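Galactonate dehydratase (Zobellia galactanivorans, PDB 5OLC) belongs to the enolase superfamily, joining an N-terminal domain of the mandelate racemase and muconate lactonizing enzyme type to a C-terminal barrel domain. Local coordinates at residues T36-I44 and W53-K64; E234-L242 and R264-D272. One frame throughout, in Å; residues are numbered along the deposited sequence.

Contact 1: residues T36-I44 and W53-K64; sequences TRKICIVKI and WGEGYGPAAVIK
Lys43 lies over the indole of Trp53 where strands 36-46 and 51-56 pair as an antiparallel beta hairpin of the N-terminal enolase-type domain. Lys43 CB makes a CH-pi contact, 3.5 Å from the centroid of the Trp53 six-membered ring. With CG turned anti to the backbone N (chi1 -167°), the rest of the lysine runs on extended past Trp53 CZ2. Ile41, on the same face of the sheet, meets the indole at about a right angle, its CG2 3.5 Å from Trp53 CE3. Its other branch turns to the stem of Glu55, with Ile41 CD1 3.7 Å from Glu55 CG. The Glu55 carboxylate is anchored beyond the hairpin, OE1 accepting from Thr308 OG1 and Ala311 N, and Ile310 of helix 309-321 packs on Ile41, Trp53 and Glu55.

Between the strands, Val42 and Gly54 form a hydrogen-bonded pair: Val42 N to Gly54 O is 2.9 Å and Gly54 N to Val42 O 2.8 Å. Past Gly58 the chain turns back into a helix under the opposite face, where Ala60 CB sits 4.1 Å from Cys40 CB. Cys40 SG points on along this helix, 4.0 Å from Ile63 CG2 and 3.8 Å from Lys64 CA.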
loop_
_atom_site.group_PDB
_atom_site.type_symbol
_atom_site.label_atom_id
_atom_site.label_comp_id
_atom_site.label_asym_id
_atom_site.label_seq_id
_atom_site.Cartn_x
_atom_site.Cartn_y
_atom_site.Cartn_z
ATOM N N THR A 36 -45.137 -18.750 -1.927
ATOM C CA THR A 36 -45.339 -18.126 -3.242
ATOM C C THR A 36 -44.008 -17.716 -3.909
ATOM O O THR A 36 -43.035 -17.390 -3.217
ATOM C CB THR A 36 -46.297 -16.896 -3.153
ATOM O OG1 THR A 36 -45.799 -15.934 -2.219
ATOM C CG2 THR A 36 -47.717 -17.272 -2.776
ATOM N N ARG A 37 -43.982 -17.766 -5.263
ATOM C CA ARG A 37 -42.899 -17.302 -6.136
ATOM C C ARG A 37 -43.537 -16.135 -6.882
ATOM O O ARG A 37 -44.450 -16.351 -7.683
ATOM C CB ARG A 37 -42.443 -18.370 -7.170
ATOM C CG ARG A 37 -41.891 -19.693 -6.629
ATOM C CD ARG A 37 -40.453 -19.607 -6.121
ATOM N NE ARG A 37 -39.445 -19.664 -7.185
ATOM C CZ ARG A 37 -38.903 -20.785 -7.657
ATOM N NH1 ARG A 37 -39.303 -21.968 -7.201
ATOM N NH2 ARG A 37 -37.968 -20.733 -8.597
ATOM N N LYS A 38 -43.138 -14.903 -6.550
ATOM C CA LYS A 38 -43.648 -13.691 -7.191
ATOM C C LYS A 38 -42.515 -13.079 -8.016
ATOM O O LYS A 38 -41.519 -12.608 -7.453
ATOM C CB LYS A 38 -44.160 -12.693 -6.141
ATOM C CG LYS A 38 -45.668 -12.487 -6.148
ATOM C CD LYS A 38 -46.142 -11.630 -4.961
ATOM C CE LYS A 38 -46.523 -12.428 -3.734
ATOM N NZ LYS A 38 -47.832 -13.109 -3.900
ATOM N N ILE A 39 -42.637 -13.143 -9.354
ATOM C CA ILE A 39 -41.632 -12.559 -10.245
ATOM C C ILE A 39 -42.297 -11.492 -11.131
ATOM O O ILE A 39 -43.474 -11.616 -11.452
ATOM C CB ILE A 39 -40.742 -13.599 -11.039
ATOM C CG1 ILE A 39 -41.233 -13.832 -12.444
ATOM C CG2 ILE A 39 -40.514 -14.947 -10.318
ATOM C CD1 ILE A 39 -40.354 -13.357 -13.319
ATOM N N CYS A 40 -41.557 -10.441 -11.475
ATOM C CA CYS A 40 -42.017 -9.365 -12.353
ATOM C C CYS A 40 -41.364 -9.558 -13.728
ATOM O O CYS A 40 -40.201 -9.951 -13.799
ATOM C CB CYS A 40 -41.694 -7.995 -11.762
ATOM S SG CYS A 40 -42.103 -6.602 -12.848
ATOM N N ILE A 41 -42.123 -9.309 -14.814
ATOM C CA ILE A 41 -41.746 -9.469 -16.235
ATOM C C ILE A 41 -42.208 -8.183 -16.991
ATOM O O ILE A 41 -43.197 -7.587 -16.580
ATOM C CB ILE A 41 -42.530 -10.725 -16.755
ATOM C CG1 ILE A 41 -42.095 -12.050 -16.078
ATOM C CG2 ILE A 41 -42.527 -10.863 -18.244
ATOM C CD1 ILE A 41 -40.867 -12.753 -16.563
ATOM N N VAL A 42 -41.541 -7.785 -18.091
ATOM C CA VAL A 42 -41.941 -6.633 -18.930
ATOM C C VAL A 42 -42.124 -7.015 -20.386
ATOM O O VAL A 42 -41.409 -7.881 -20.892
ATOM C CB VAL A 42 -40.983 -5.423 -18.919
ATOM C CG1 VAL A 42 -41.544 -4.239 -18.156
ATOM C CG2 VAL A 42 -39.570 -5.803 -18.496
ATOM N N LYS A 43 -42.988 -6.257 -21.088
ATOM C CA LYS A 43 -43.205 -6.340 -22.517
ATOM C C LYS A 43 -43.154 -4.904 -23.054
ATOM O O LYS A 43 -44.030 -4.079 -22.765
ATOM C CB LYS A 43 -44.541 -7.011 -22.860
ATOM C CG LYS A 43 -44.690 -7.414 -24.328
ATOM C CD LYS A 43 -46.150 -7.474 -24.676
ATOM C CE LYS A 43 -46.419 -8.278 -25.917
ATOM N NZ LYS A 43 -47.813 -8.810 -25.949
ATOM N N ILE A 44 -42.087 -4.599 -23.798
ATOM C CA ILE A 44 -41.959 -3.296 -24.435
ATOM C C ILE A 44 -42.391 -3.541 -25.857
ATOM O O ILE A 44 -41.897 -4.472 -26.498
ATOM C CB ILE A 44 -40.538 -2.657 -24.349
ATOM C CG1 ILE A 44 -40.053 -2.578 -22.883
ATOM C CG2 ILE A 44 -40.529 -1.251 -25.024
ATOM C CD1 ILE A 44 -38.621 -2.535 -22.704
ATOM N N TRP A 53 -39.613 -9.131 -24.699
ATOM C CA TRP A 53 -39.848 -9.624 -23.338
ATOM C C TRP A 53 -38.600 -9.493 -22.429
ATOM O O TRP A 53 -37.486 -9.842 -22.822
ATOM C CB TRP A 53 -40.410 -11.067 -23.360
ATOM C CG TRP A 53 -41.862 -11.154 -23.724
ATOM C CD1 TRP A 53 -42.389 -11.619 -24.896
ATOM C CD2 TRP A 53 -42.978 -10.747 -22.915
ATOM N NE1 TRP A 53 -43.767 -11.539 -24.863
ATOM C CE2 TRP A 53 -44.155 -10.993 -23.665
ATOM C CE3 TRP A 53 -43.103 -10.233 -21.615
ATOM C CZ2 TRP A 53 -45.432 -10.743 -23.152
ATOM C CZ3 TRP A 53 -44.364 -9.965 -21.124
ATOM C CH2 TRP A 53 -45.513 -10.232 -21.883
ATOM N N GLY A 54 -38.815 -8.961 -21.234
ATOM C CA GLY A 54 -37.770 -8.742 -20.240
ATOM C C GLY A 54 -38.150 -9.239 -18.867
ATOM O O GLY A 54 -39.294 -9.613 -18.641
ATOM N N GLU A 55 -37.194 -9.248 -17.953
ATOM C CA GLU A 55 -37.371 -9.740 -16.597
ATOM C C GLU A 55 -36.417 -9.020 -15.631
ATOM O O GLU A 55 -35.273 -8.720 -15.982
ATOM C CB GLU A 55 -37.096 -11.258 -16.578
ATOM C CG GLU A 55 -37.493 -12.002 -15.316
ATOM C CD GLU A 55 -37.441 -13.510 -15.480
ATOM O OE1 GLU A 55 -37.424 -13.986 -16.636
ATOM O OE2 GLU A 55 -37.392 -14.223 -14.452
ATOM N N GLY A 56 -36.926 -8.749 -14.436
ATOM C CA GLY A 56 -36.194 -8.158 -13.325
ATOM C C GLY A 56 -36.079 -9.164 -12.196
ATOM O O GLY A 56 -37.002 -9.965 -12.002
ATOM N N TYR A 57 -34.931 -9.181 -11.484
ATOM C CA TYR A 57 -34.716 -10.127 -10.385
ATOM C C TYR A 57 -34.775 -9.434 -9.031
ATOM O O TYR A 57 -34.051 -8.455 -8.812
ATOM C CB TYR A 57 -33.407 -10.922 -10.559
ATOM C CG TYR A 57 -33.126 -11.905 -9.442
ATOM C CD1 TYR A 57 -33.651 -13.194 -9.469
ATOM C CD2 TYR A 57 -32.292 -11.562 -8.377
ATOM C CE1 TYR A 57 -33.373 -14.113 -8.451
ATOM C CE2 TYR A 57 -32.012 -12.471 -7.349
ATOM C CZ TYR A 57 -32.555 -13.746 -7.390
ATOM O OH TYR A 57 -32.273 -14.637 -6.380
ATOM N N GLY A 58 -35.628 -9.960 -8.146
ATOM C CA GLY A 58 -35.835 -9.446 -6.797
ATOM C C GLY A 58 -37.291 -9.390 -6.376
ATOM O O GLY A 58 -38.070 -10.249 -6.798
ATOM N N PRO A 59 -37.710 -8.391 -5.551
ATOM C CA PRO A 59 -39.125 -8.328 -5.125
ATOM C C PRO A 59 -40.053 -7.746 -6.205
ATOM O O PRO A 59 -40.098 -6.528 -6.453
ATOM C CB PRO A 59 -39.075 -7.500 -3.828
ATOM C CG PRO A 59 -37.629 -7.080 -3.650
ATOM C CD PRO A 59 -36.939 -7.285 -4.954
ATOM N N ALA A 60 -40.783 -8.651 -6.858
ATOM C CA ALA A 60 -41.685 -8.388 -7.970
ATOM C C ALA A 60 -42.385 -7.013 -7.949
ATOM O O ALA A 60 -42.069 -6.163 -8.781
ATOM C CB ALA A 60 -42.704 -9.501 -8.089
ATOM N N ALA A 61 -43.293 -6.780 -6.993
ATOM C CA ALA A 61 -44.094 -5.558 -6.896
ATOM C C ALA A 61 -43.283 -4.254 -6.734
ATOM O O ALA A 61 -43.770 -3.176 -7.096
ATOM C CB ALA A 61 -45.096 -5.707 -5.779
ATOM N N VAL A 62 -42.040 -4.368 -6.213
ATOM C CA VAL A 62 -41.124 -3.239 -6.025
ATOM C C VAL A 62 -40.447 -2.933 -7.345
ATOM O O VAL A 62 -40.228 -1.756 -7.665
ATOM C CB VAL A 62 -40.084 -3.465 -4.905
ATOM C CG1 VAL A 62 -39.677 -2.134 -4.279
ATOM C CG2 VAL A 62 -40.619 -4.410 -3.839
ATOM N N ILE A 63 -40.120 -4.001 -8.114
ATOM C CA ILE A 63 -39.499 -3.883 -9.439
ATOM C C ILE A 63 -40.521 -3.288 -10.429
ATOM O O ILE A 63 -40.175 -2.438 -11.257
ATOM C CB ILE A 63 -38.891 -5.256 -9.897
ATOM C CG1 ILE A 63 -37.595 -5.575 -9.111
ATOM C CG2 ILE A 63 -38.627 -5.317 -11.419
ATOM C CD1 ILE A 63 -37.364 -6.995 -8.906
ATOM N N LYS A 64 -41.781 -3.726 -10.294
ATOM C CA LYS A 64 -42.893 -3.327 -11.123
ATOM C C LYS A 64 -43.145 -1.819 -11.024
ATOM O O LYS A 64 -43.493 -1.186 -12.016
ATOM C CB LYS A 64 -44.123 -4.119 -10.704
ATOM C CG LYS A 64 -45.185 -4.243 -11.795
ATOM C CD LYS A 64 -46.502 -3.623 -11.374
ATOM C CE LYS A 64 -46.747 -2.290 -12.034
ATOM N NZ LYS A 64 -47.952 -1.615 -11.475
#

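Contact 2: residues E234-L242 and R264-D272; sequences EDYDGYKRL and RLFDKDCVD
Tyr236 OH, which rests 3.4 Å from Arg264 CD, is gripped from outside the two segments by Glu256 OE2 and by Arg98 NH1 of a second subunit, both through hydrogen bonds. These partners fix the far end of the phenol, while the ring and CB pack against segment 264-272. The Tyr236 ring and the Arg264 guanidinium are not stacked; their planes stand 62° apart, and the hydroxyl comes to the guanidinium at its edge.

Three further groups gather round Tyr236. Leu265 CD1 approaches the ring edge in its plane, 3.9 Å from Tyr236 CE1. Cys270 SG comes obliquely, 3.8 Å from Tyr236 CD1, as a sulfur-aromatic contact. Lys268 passes at about a right angle, its CD 3.8 Å from Tyr236 CB, and its bent chain passes Asp237 with CE, 4.0 Å from Asp237 OD1. The last bond takes Lys268 NZ no closer, 4.5 Å from Asp237 OD1 and beyond a salt bridge, although the opposite charges probably attract.

One turn along the helix, Tyr239 CB packs 3.8 Å from Cys270 CB, and its ring lies alongside Val271, the two side chains pointing the same way. Lys240 leaves the helix fully extended, with CG anti to the backbone N (chi1 -164°), and drapes its methylenes over the turn after helix 258-267; Lys240 CD is 3.4 Å from Lys268 O. Asp235 is the N-cap of helix 236-245, its OD1 taking a weak bond from Gly238 N.

No hydrogen bond links the two segments. A helix start, laid by its side chains against the end of the next helix and the loop running down to strand 273-274, is the arrangement of successive beta-alpha units round the outside of a TIM barrel.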
loop_
_atom_site.group_PDB
_atom_site.type_symbol
_atom_site.label_atom_id
_atom_site.label_comp_id
_atom_site.label_asym_id
_atom_site.label_seq_id
_atom_site.Cartn_x
_atom_site.Cartn_y
_atom_site.Cartn_z
ATOM N N GLU A 234 -20.954 -8.131 1.724
ATOM C CA GLU A 234 -20.351 -6.973 2.358
ATOM C C GLU A 234 -18.990 -7.299 2.984
ATOM O O GLU A 234 -18.176 -6.392 3.163
ATOM C CB GLU A 234 -21.303 -6.473 3.417
ATOM C CG GLU A 234 -21.578 -5.000 3.271
ATOM C CD GLU A 234 -22.470 -4.469 2.167
ATOM O OE1 GLU A 234 -23.712 -4.644 2.251
ATOM O OE2 GLU A 234 -21.933 -3.716 1.322
ATOM N N ASP A 235 -18.745 -8.600 3.295
ATOM C CA ASP A 235 -17.524 -9.142 3.896
ATOM C C ASP A 235 -16.461 -9.456 2.827
ATOM O O ASP A 235 -16.116 -10.624 2.617
ATOM C CB ASP A 235 -17.866 -10.398 4.744
ATOM C CG ASP A 235 -16.773 -10.958 5.663
ATOM O OD1 ASP A 235 -15.758 -10.249 5.901
ATOM O OD2 ASP A 235 -16.952 -12.081 6.179
ATOM N N TYR A 236 -15.929 -8.406 2.164
ATOM C CA TYR A 236 -14.902 -8.571 1.125
ATOM C C TYR A 236 -13.620 -9.196 1.669
ATOM O O TYR A 236 -13.065 -10.097 1.038
ATOM C CB TYR A 236 -14.583 -7.239 0.431
ATOM C CG TYR A 236 -15.752 -6.579 -0.280
ATOM C CD1 TYR A 236 -16.258 -7.101 -1.469
ATOM C CD2 TYR A 236 -16.275 -5.372 0.174
ATOM C CE1 TYR A 236 -17.284 -6.460 -2.161
ATOM C CE2 TYR A 236 -17.293 -4.718 -0.514
ATOM C CZ TYR A 236 -17.795 -5.262 -1.684
ATOM O OH TYR A 236 -18.797 -4.596 -2.359
ATOM N N ASP A 237 -13.168 -8.738 2.862
ATOM C CA ASP A 237 -11.980 -9.261 3.539
ATOM C C ASP A 237 -12.163 -10.731 3.918
ATOM O O ASP A 237 -11.196 -11.486 3.921
ATOM C CB ASP A 237 -11.612 -8.404 4.760
ATOM C CG ASP A 237 -11.088 -6.997 4.464
ATOM O OD1 ASP A 237 -10.862 -6.672 3.267
ATOM O OD2 ASP A 237 -10.872 -6.227 5.432
ATOM N N GLY A 238 -13.405 -11.130 4.172
ATOM C CA GLY A 238 -13.758 -12.505 4.501
ATOM C C GLY A 238 -13.608 -13.429 3.321
ATOM O O GLY A 238 -13.070 -14.523 3.467
ATOM N N TYR A 239 -14.079 -12.981 2.143
ATOM C CA TYR A 239 -13.995 -13.682 0.859
ATOM C C TYR A 239 -12.517 -13.949 0.545
ATOM O O TYR A 239 -12.122 -15.111 0.414
ATOM C CB TYR A 239 -14.629 -12.823 -0.264
ATOM C CG TYR A 239 -16.099 -13.091 -0.537
ATOM C CD1 TYR A 239 -16.493 -14.084 -1.431
ATOM C CD2 TYR A 239 -17.090 -12.293 0.024
ATOM C CE1 TYR A 239 -17.839 -14.325 -1.702
ATOM C CE2 TYR A 239 -18.444 -12.534 -0.224
ATOM C CZ TYR A 239 -18.815 -13.554 -1.093
ATOM O OH TYR A 239 -20.148 -13.801 -1.355
ATOM N N LYS A 240 -11.693 -12.860 0.502
ATOM C CA LYS A 240 -10.250 -12.899 0.231
ATOM C C LYS A 240 -9.510 -13.894 1.126
ATOM O O LYS A 240 -8.727 -14.691 0.606
ATOM C CB LYS A 240 -9.610 -11.498 0.331
ATOM C CG LYS A 240 -8.218 -11.446 -0.307
ATOM C CD LYS A 240 -7.584 -10.073 -0.262
ATOM C CE LYS A 240 -6.311 -10.058 -1.076
ATOM N NZ LYS A 240 -5.967 -8.688 -1.543
ATOM N N ARG A 241 -9.763 -13.842 2.464
ATOM C CA ARG A 241 -9.156 -14.734 3.468
ATOM C C ARG A 241 -9.550 -16.196 3.199
ATOM O O ARG A 241 -8.697 -17.080 3.230
ATOM C CB ARG A 241 -9.604 -14.343 4.891
ATOM C CG ARG A 241 -8.811 -13.243 5.614
ATOM C CD ARG A 241 -9.104 -13.199 7.129
ATOM N NE ARG A 241 -10.544 -13.221 7.441
ATOM C CZ ARG A 241 -11.278 -12.159 7.768
ATOM N NH1 ARG A 241 -10.717 -10.958 7.866
ATOM N NH2 ARG A 241 -12.577 -12.293 8.012
ATOM N N LEU A 242 -10.845 -16.437 2.929
ATOM C CA LEU A 242 -11.396 -17.765 2.658
ATOM C C LEU A 242 -10.728 -18.389 1.445
ATOM O O LEU A 242 -10.364 -19.567 1.483
ATOM C CB LEU A 242 -12.915 -17.688 2.475
ATOM C CG LEU A 242 -13.663 -19.006 2.412
ATOM C CD1 LEU A 242 -13.471 -19.818 3.656
ATOM C CD2 LEU A 242 -15.098 -18.770 2.254
ATOM N N ARG A 264 -15.010 -2.920 -7.745
ATOM C CA ARG A 264 -14.684 -2.946 -6.323
ATOM C C ARG A 264 -14.545 -4.388 -5.816
ATOM O O ARG A 264 -13.631 -4.644 -5.033
ATOM C CB ARG A 264 -15.645 -2.066 -5.489
ATOM C CG ARG A 264 -16.726 -2.748 -4.618
ATOM C CD ARG A 264 -17.464 -1.750 -3.719
ATOM N NE ARG A 264 -18.424 -0.874 -4.426
ATOM C CZ ARG A 264 -18.178 0.369 -4.868
ATOM N NH1 ARG A 264 -19.128 1.062 -5.483
ATOM N NH2 ARG A 264 -16.974 0.916 -4.711
ATOM N N LEU A 265 -15.358 -5.333 -6.327
ATOM C CA LEU A 265 -15.239 -6.737 -5.937
ATOM C C LEU A 265 -13.908 -7.325 -6.435
ATOM O O LEU A 265 -13.204 -7.998 -5.678
ATOM C CB LEU A 265 -16.439 -7.555 -6.470
ATOM C CG LEU A 265 -16.444 -9.071 -6.151
ATOM C CD1 LEU A 265 -16.951 -9.340 -4.777
ATOM C CD2 LEU A 265 -17.260 -9.824 -7.147
ATOM N N PHE A 266 -13.563 -7.039 -7.695
ATOM C CA PHE A 266 -12.341 -7.532 -8.324
ATOM C C PHE A 266 -11.067 -6.887 -7.768
ATOM O O PHE A 266 -10.019 -7.548 -7.755
ATOM C CB PHE A 266 -12.399 -7.357 -9.863
ATOM C CG PHE A 266 -13.518 -8.054 -10.610
ATOM C CD1 PHE A 266 -13.875 -9.368 -10.307
ATOM C CD2 PHE A 266 -14.147 -7.434 -11.678
ATOM C CE1 PHE A 266 -14.884 -10.016 -11.019
ATOM C CE2 PHE A 266 -15.144 -8.092 -12.400
ATOM C CZ PHE A 266 -15.506 -9.379 -12.066
ATOM N N ASP A 267 -11.148 -5.600 -7.324
ATOM C CA ASP A 267 -10.010 -4.862 -6.783
ATOM C C ASP A 267 -9.525 -5.470 -5.500
ATOM O O ASP A 267 -8.362 -5.288 -5.137
ATOM C CB ASP A 267 -10.375 -3.391 -6.533
ATOM C CG ASP A 267 -10.188 -2.454 -7.709
ATOM O OD1 ASP A 267 -9.633 -2.884 -8.737
ATOM O OD2 ASP A 267 -10.565 -1.290 -7.590
ATOM N N LYS A 268 -10.413 -6.193 -4.813
ATOM C CA LYS A 268 -10.118 -6.809 -3.535
ATOM C C LYS A 268 -9.807 -8.313 -3.647
ATOM O O LYS A 268 -9.747 -8.989 -2.619
ATOM C CB LYS A 268 -11.244 -6.514 -2.526
ATOM C CG LYS A 268 -11.522 -5.034 -2.287
ATOM C CD LYS A 268 -12.035 -4.764 -0.864
ATOM C CE LYS A 268 -10.968 -4.261 0.102
ATOM N NZ LYS A 268 -11.346 -2.968 0.740
ATOM N N ASP A 269 -9.586 -8.835 -4.879
ATOM C CA ASP A 269 -9.242 -10.248 -5.159
ATOM C C ASP A 269 -10.129 -11.280 -4.380
ATOM O O ASP A 269 -9.630 -12.307 -3.894
ATOM C CB ASP A 269 -7.729 -10.487 -4.908
ATOM C CG ASP A 269 -7.006 -11.366 -5.931
ATOM O OD1 ASP A 269 -7.524 -11.512 -7.074
ATOM O OD2 ASP A 269 -5.916 -11.907 -5.590
ATOM N N CYS A 270 -11.453 -10.986 -4.294
ATOM C CA CYS A 270 -12.458 -11.755 -3.559
ATOM C C CYS A 270 -12.795 -13.109 -4.155
ATOM O O CYS A 270 -12.793 -14.119 -3.437
ATOM C CB CYS A 270 -13.724 -10.926 -3.377
ATOM S SG CYS A 270 -13.439 -9.280 -2.698
ATOM N N VAL A 271 -13.171 -13.117 -5.449
ATOM C CA VAL A 271 -13.677 -14.307 -6.111
ATOM C C VAL A 271 -12.778 -14.882 -7.210
ATOM O O VAL A 271 -11.971 -14.177 -7.828
ATOM C CB VAL A 271 -15.113 -14.054 -6.651
ATOM C CG1 VAL A 271 -16.085 -13.780 -5.514
ATOM C CG2 VAL A 271 -15.154 -12.932 -7.688
ATOM N N ASP A 272 -12.970 -16.191 -7.448
ATOM C CA ASP A 272 -12.380 -16.979 -8.513
ATOM C C ASP A 272 -13.362 -16.897 -9.699
ATOM O O ASP A 272 -12.922 -16.851 -10.853
ATOM C CB ASP A 272 -12.206 -18.443 -8.062
ATOM C CG ASP A 272 -11.006 -18.679 -7.182
ATOM O OD1 ASP A 272 -9.863 -18.569 -7.689
ATOM O OD2 ASP A 272 -11.201 -19.009 -6.003
#

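In the fold
The two contacts belong to different domains, their centres 30 Å and their nearest atoms about 13 Å apart, and share no helix or strand. Contact 1 is the buried one: two strands tied by backbone hydrogen bonds, and the following helix packed on them by apolar contacts, with one face against helix 101-120 and the other against helix 309-321 of the barrel domain. Contact 2 lies on the outside of the barrel, is partly buried, and relies on side-chain packing. Both reach the second subunit, contact 1 by apolar packing such as Val62 on its Val101, contact 2 through charged and polar groups. Contact 2 also meets further subunits: Asp269 is salt-bridged to Arg241 of a fourth subunit.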